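PDB 5CFJ: BIS(5'-nucleosyl)-tetraphosphatase (Diadenosine tetraphosphatase), putative from Plasmodium falciparum, which probably hydrolyses diadenosine tetraphosphate asymmetrically, yielding ATP and AMP, as a Nudix-type hydrolase. Local coordinates for residues L33-S38 against T45-L50. Residues are numbered along the deposited sequence; the frame is centred on the assembly and turned at random. Where two conformers were deposited one is given.
Sequences LFLKAS and TPPKGL. With SO4 (sulfate ion), chain B; SO4 (sulfate ion), chain C.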
ATOM      1  N   LEU A  33       4.247   3.797   1.898  1.00 11.05           N
ATOM      2  CA  LEU A  33       4.949   3.592   0.638  1.00 11.79           C
ATOM      3  C   LEU A  33       3.973   3.488  -0.522  1.00 11.86           C
ATOM      4  O   LEU A  33       3.184   2.550  -0.597  1.00 13.12           O
ATOM      5  CB  LEU A  33       5.825   2.341   0.703  1.00 12.46           C
ATOM      6  CG  LEU A  33       6.607   2.001  -0.568  1.00 12.69           C
ATOM      7  CD1 LEU A  33       7.562   3.136  -0.929  1.00 14.86           C
ATOM      8  CD2 LEU A  33       7.375   0.689  -0.397  1.00 13.99           C
ATOM      9  N   PHE A  34       4.048   4.454  -1.431  1.00 11.90           N
ATOM     10  CA  PHE A  34       3.208   4.470  -2.621  1.00 12.15           C
ATOM     11  C   PHE A  34       4.060   4.326  -3.871  1.00 11.94           C
ATOM     12  O   PHE A  34       5.159   4.870  -3.954  1.00 13.00           O
ATOM     13  CB  PHE A  34       2.349   5.742  -2.667  1.00 12.97           C
ATOM     14  CG  PHE A  34       1.049   5.598  -1.944  1.00 12.40           C
ATOM     15  CD1 PHE A  34      -0.140   5.639  -2.644  1.00 12.99           C
ATOM     16  CD2 PHE A  34       1.008   5.370  -0.573  1.00 13.24           C
ATOM     17  CE1 PHE A  34      -1.346   5.471  -2.004  1.00 13.02           C
ATOM     18  CE2 PHE A  34      -0.198   5.207   0.072  1.00 13.40           C
ATOM     19  CZ  PHE A  34      -1.380   5.252  -0.643  1.00 12.97           C
ATOM     20  N   LEU A  35       3.530   3.568  -4.824  1.00 12.47           N
ATOM     21  CA  LEU A  35       4.239   3.210  -6.042  1.00 12.14           C
ATOM     22  C   LEU A  35       3.493   3.773  -7.244  1.00 13.20           C
ATOM     23  O   LEU A  35       2.262   3.655  -7.324  1.00 13.87           O
ATOM     24  CB  LEU A  35       4.351   1.692  -6.163  1.00 13.69           C
ATOM     25  CG  LEU A  35       4.816   0.940  -4.918  1.00 13.28           C
ATOM     26  CD1 LEU A  35       4.824  -0.556  -5.200  1.00 14.58           C
ATOM     27  CD2 LEU A  35       6.192   1.387  -4.478  1.00 14.19           C
ATOM     28  N   LYS A  36       4.230   4.384  -8.168  1.00 13.68           N
ATOM     29  CA  LYS A  36       3.626   4.994  -9.344  1.00 14.64           C
ATOM     30  C   LYS A  36       3.574   4.004 -10.500  1.00 15.20           C
ATOM     31  O   LYS A  36       4.608   3.569 -11.006  1.00 16.20           O
ATOM     32  CB  LYS A  36       4.395   6.247  -9.760  1.00 16.63           C
ATOM     33  CG  LYS A  36       3.709   6.993 -10.887  1.00 19.55           C
ATOM     34  CD  LYS A  36       4.500   8.197 -11.351  1.00 23.86           C
ATOM     35  CE  LYS A  36       3.778   8.919 -12.475  1.00 29.52           C
ATOM     36  NZ  LYS A  36       4.429  10.218 -12.778  1.00 33.19           N
ATOM     37  N   ALA A  37       2.366   3.657 -10.920  1.00 16.28           N
ATOM     38  CA  ALA A  37       2.184   2.670 -11.976  1.00 18.34           C
ATOM     39  C   ALA A  37       2.833   3.102 -13.288  1.00 20.01           C
ATOM     40  O   ALA A  37       2.731   4.266 -13.685  1.00 22.06           O
ATOM     41  CB  ALA A  37       0.710   2.412 -12.187  1.00 20.48           C
ATOM     42  N   SER A  38       3.485   2.154 -13.958  1.00 21.24           N
ATOM     43  CA  SER A  38       4.134   2.400 -15.248  0.58 23.55           C
ATOM     44  C   SER A  38       3.135   2.501 -16.387  1.00 27.31           C
ATOM     45  O   SER A  38       3.389   3.166 -17.391  1.00 29.15           O
ATOM     46  CB  SER A  38       5.133   1.288 -15.576  0.58 23.73           C
ATOM     47  OG  SER A  38       6.190   1.242 -14.644  0.58 23.59           O
ATOM     48  N   THR A  45      -0.405   3.817  -5.825  1.00 13.70           N
ATOM     49  CA  THR A  45      -1.053   2.937  -4.852  1.00 13.37           C
ATOM     50  C   THR A  45       0.001   2.254  -3.989  1.00 13.34           C
ATOM     51  O   THR A  45       1.175   2.227  -4.356  1.00 12.48           O
ATOM     52  CB  THR A  45      -1.911   1.823  -5.529  1.00 14.73           C
ATOM     53  OG1 THR A  45      -1.058   0.804  -6.059  1.00 15.11           O
ATOM     54  CG2 THR A  45      -2.820   2.367  -6.629  1.00 15.93           C
ATOM     55  N   PRO A  46      -0.418   1.665  -2.856  1.00 12.73           N
ATOM     56  CA  PRO A  46       0.505   0.773  -2.147  1.00 12.99           C
ATOM     57  C   PRO A  46       0.790  -0.474  -2.989  1.00 12.47           C
ATOM     58  O   PRO A  46       0.122  -0.711  -4.001  1.00 13.41           O
ATOM     59  CB  PRO A  46      -0.258   0.418  -0.858  1.00 13.33           C
ATOM     60  CG  PRO A  46      -1.348   1.461  -0.747  1.00 13.24           C
ATOM     61  CD  PRO A  46      -1.712   1.788  -2.158  1.00 13.51           C
ATOM     62  N   PRO A  47       1.792  -1.267  -2.589  1.00 12.51           N
ATOM     63  CA  PRO A  47       2.037  -2.549  -3.258  1.00 14.09           C
ATOM     64  C   PRO A  47       0.821  -3.472  -3.130  1.00 13.96           C
ATOM     65  O   PRO A  47       0.274  -3.601  -2.040  1.00 15.08           O
ATOM     66  CB  PRO A  47       3.243  -3.114  -2.503  1.00 15.45           C
ATOM     67  CG  PRO A  47       3.813  -1.953  -1.732  1.00 17.52           C
ATOM     68  CD  PRO A  47       2.664  -1.077  -1.419  1.00 13.97           C
ATOM     69  N   LYS A  48       0.411  -4.098  -4.227  1.00 14.33           N
ATOM     70  CA  LYS A  48      -0.759  -4.968  -4.244  1.00 13.96           C
ATOM     71  C   LYS A  48      -0.817  -5.773  -5.532  1.00 13.92           C
ATOM     72  O   LYS A  48      -0.162  -5.423  -6.518  1.00 15.09           O
ATOM     73  CB  LYS A  48      -2.046  -4.158  -4.110  1.00 14.86           C
ATOM     74  CG  LYS A  48      -2.312  -3.247  -5.290  1.00 16.46           C
ATOM     75  CD  LYS A  48      -3.712  -2.682  -5.218  1.00 18.83           C
ATOM     76  CE  LYS A  48      -3.898  -1.536  -6.197  1.00 20.18           C
ATOM     77  NZ  LYS A  48      -3.612  -1.939  -7.600  1.00 23.73           N
ATOM     78  N   GLY A  49      -1.630  -6.822  -5.533  1.00 13.61           N
ATOM     79  CA  GLY A  49      -1.901  -7.550  -6.759  1.00 13.81           C
ATOM     80  C   GLY A  49      -2.872  -8.693  -6.573  1.00 14.12           C
ATOM     81  O   GLY A  49      -3.478  -8.850  -5.511  1.00 14.79           O
ATOM     82  N   LEU A  50      -3.017  -9.498  -7.617  1.00 16.01           N
ATOM     83  CA  LEU A  50      -3.979 -10.588  -7.621  1.00 16.88           C
ATOM     84  C   LEU A  50      -3.459 -11.857  -6.951  1.00 16.87           C
ATOM     85  O   LEU A  50      -2.253 -12.104  -6.891  1.00 17.60           O
ATOM     86  CB  LEU A  50      -4.391 -10.914  -9.055  1.00 19.71           C
ATOM     87  CG  LEU A  50      -4.841  -9.740  -9.924  1.00 25.39           C
ATOM     88  CD1 LEU A  50      -5.257 -10.239 -11.292  1.00 26.96           C
ATOM     89  CD2 LEU A  50      -5.972  -8.974  -9.267  1.00 26.93           C
TER
HETATM   90  S   SO4 B 201      -6.325  -0.043  -9.050  1.00 28.47           S
HETATM   91  O1  SO4 B 201      -4.869   0.048  -9.061  1.00 26.24           O
HETATM   92  O2  SO4 B 201      -6.784  -1.097  -8.154  1.00 27.47           O
HETATM   93  O3  SO4 B 201      -6.878   1.241  -8.627  1.00 30.68           O
HETATM   94  O4  SO4 B 201      -6.792  -0.321 -10.408  1.00 32.52           O
HETATM   95  S   SO4 C 202       2.738  12.492 -10.702  0.68 63.37           S
HETATM   96  O1  SO4 C 202       4.181  12.258 -10.688  0.68 36.65           O
HETATM   97  O2  SO4 C 202       2.062  11.386 -11.369  0.68 39.04           O
HETATM   98  O3  SO4 C 202       2.242  12.593  -9.333  0.68 38.44           O
HETATM   99  O4  SO4 C 202       2.455  13.729 -11.423  0.68 43.25           O
HETATM  100  O   HOH W   1       0.577   1.463  -8.302  1.00 20.07           O
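Two donors converge on the carbonyl oxygen of Leu35: the amide of Thr45 (N to O 3.1 Å) and a water, which donates a second bond to Thr45 OG1. With the straighter return bond from Leu35 N to Thr45 O (2.8 Å, 165° at the hydrogen), this defines a hydrogen-bonded antiparallel pair. Thr45 OG1, set between its backbone N and carbonyl carbon (chi1 76°), in turn donates to Pro46 O at 2.8 Å. Lacking amide hydrogens, Pro46 and Pro47 cannot continue the pairing as donors; the nearest approach to Leu33 O is a CA-H...O contact from Pro46 CA (3.6 Å). The Pro46 ring lies alongside Phe34, its CD over one face of the aromatic ring, offset toward the rim; 4.0 Å to the centroid and 26° from the normal identify a CH-pi contact. On the strand's other side from Phe34, Leu35 CD1 meets Pro47 CG at 3.9 Å, the side chains crossing nearly at right angles. The pair joins a beta hairpin of the Nudix fold: strand 116-122 pairs antiparallel with 30-37, Phe34 bonding to Lys120 through the backbone, Tyr119 touches Leu35, Tyr98 of strand 92-103 touches Pro46, and helix 57-69 packs on Pro47 through Thr65, Glu68 and Thr69.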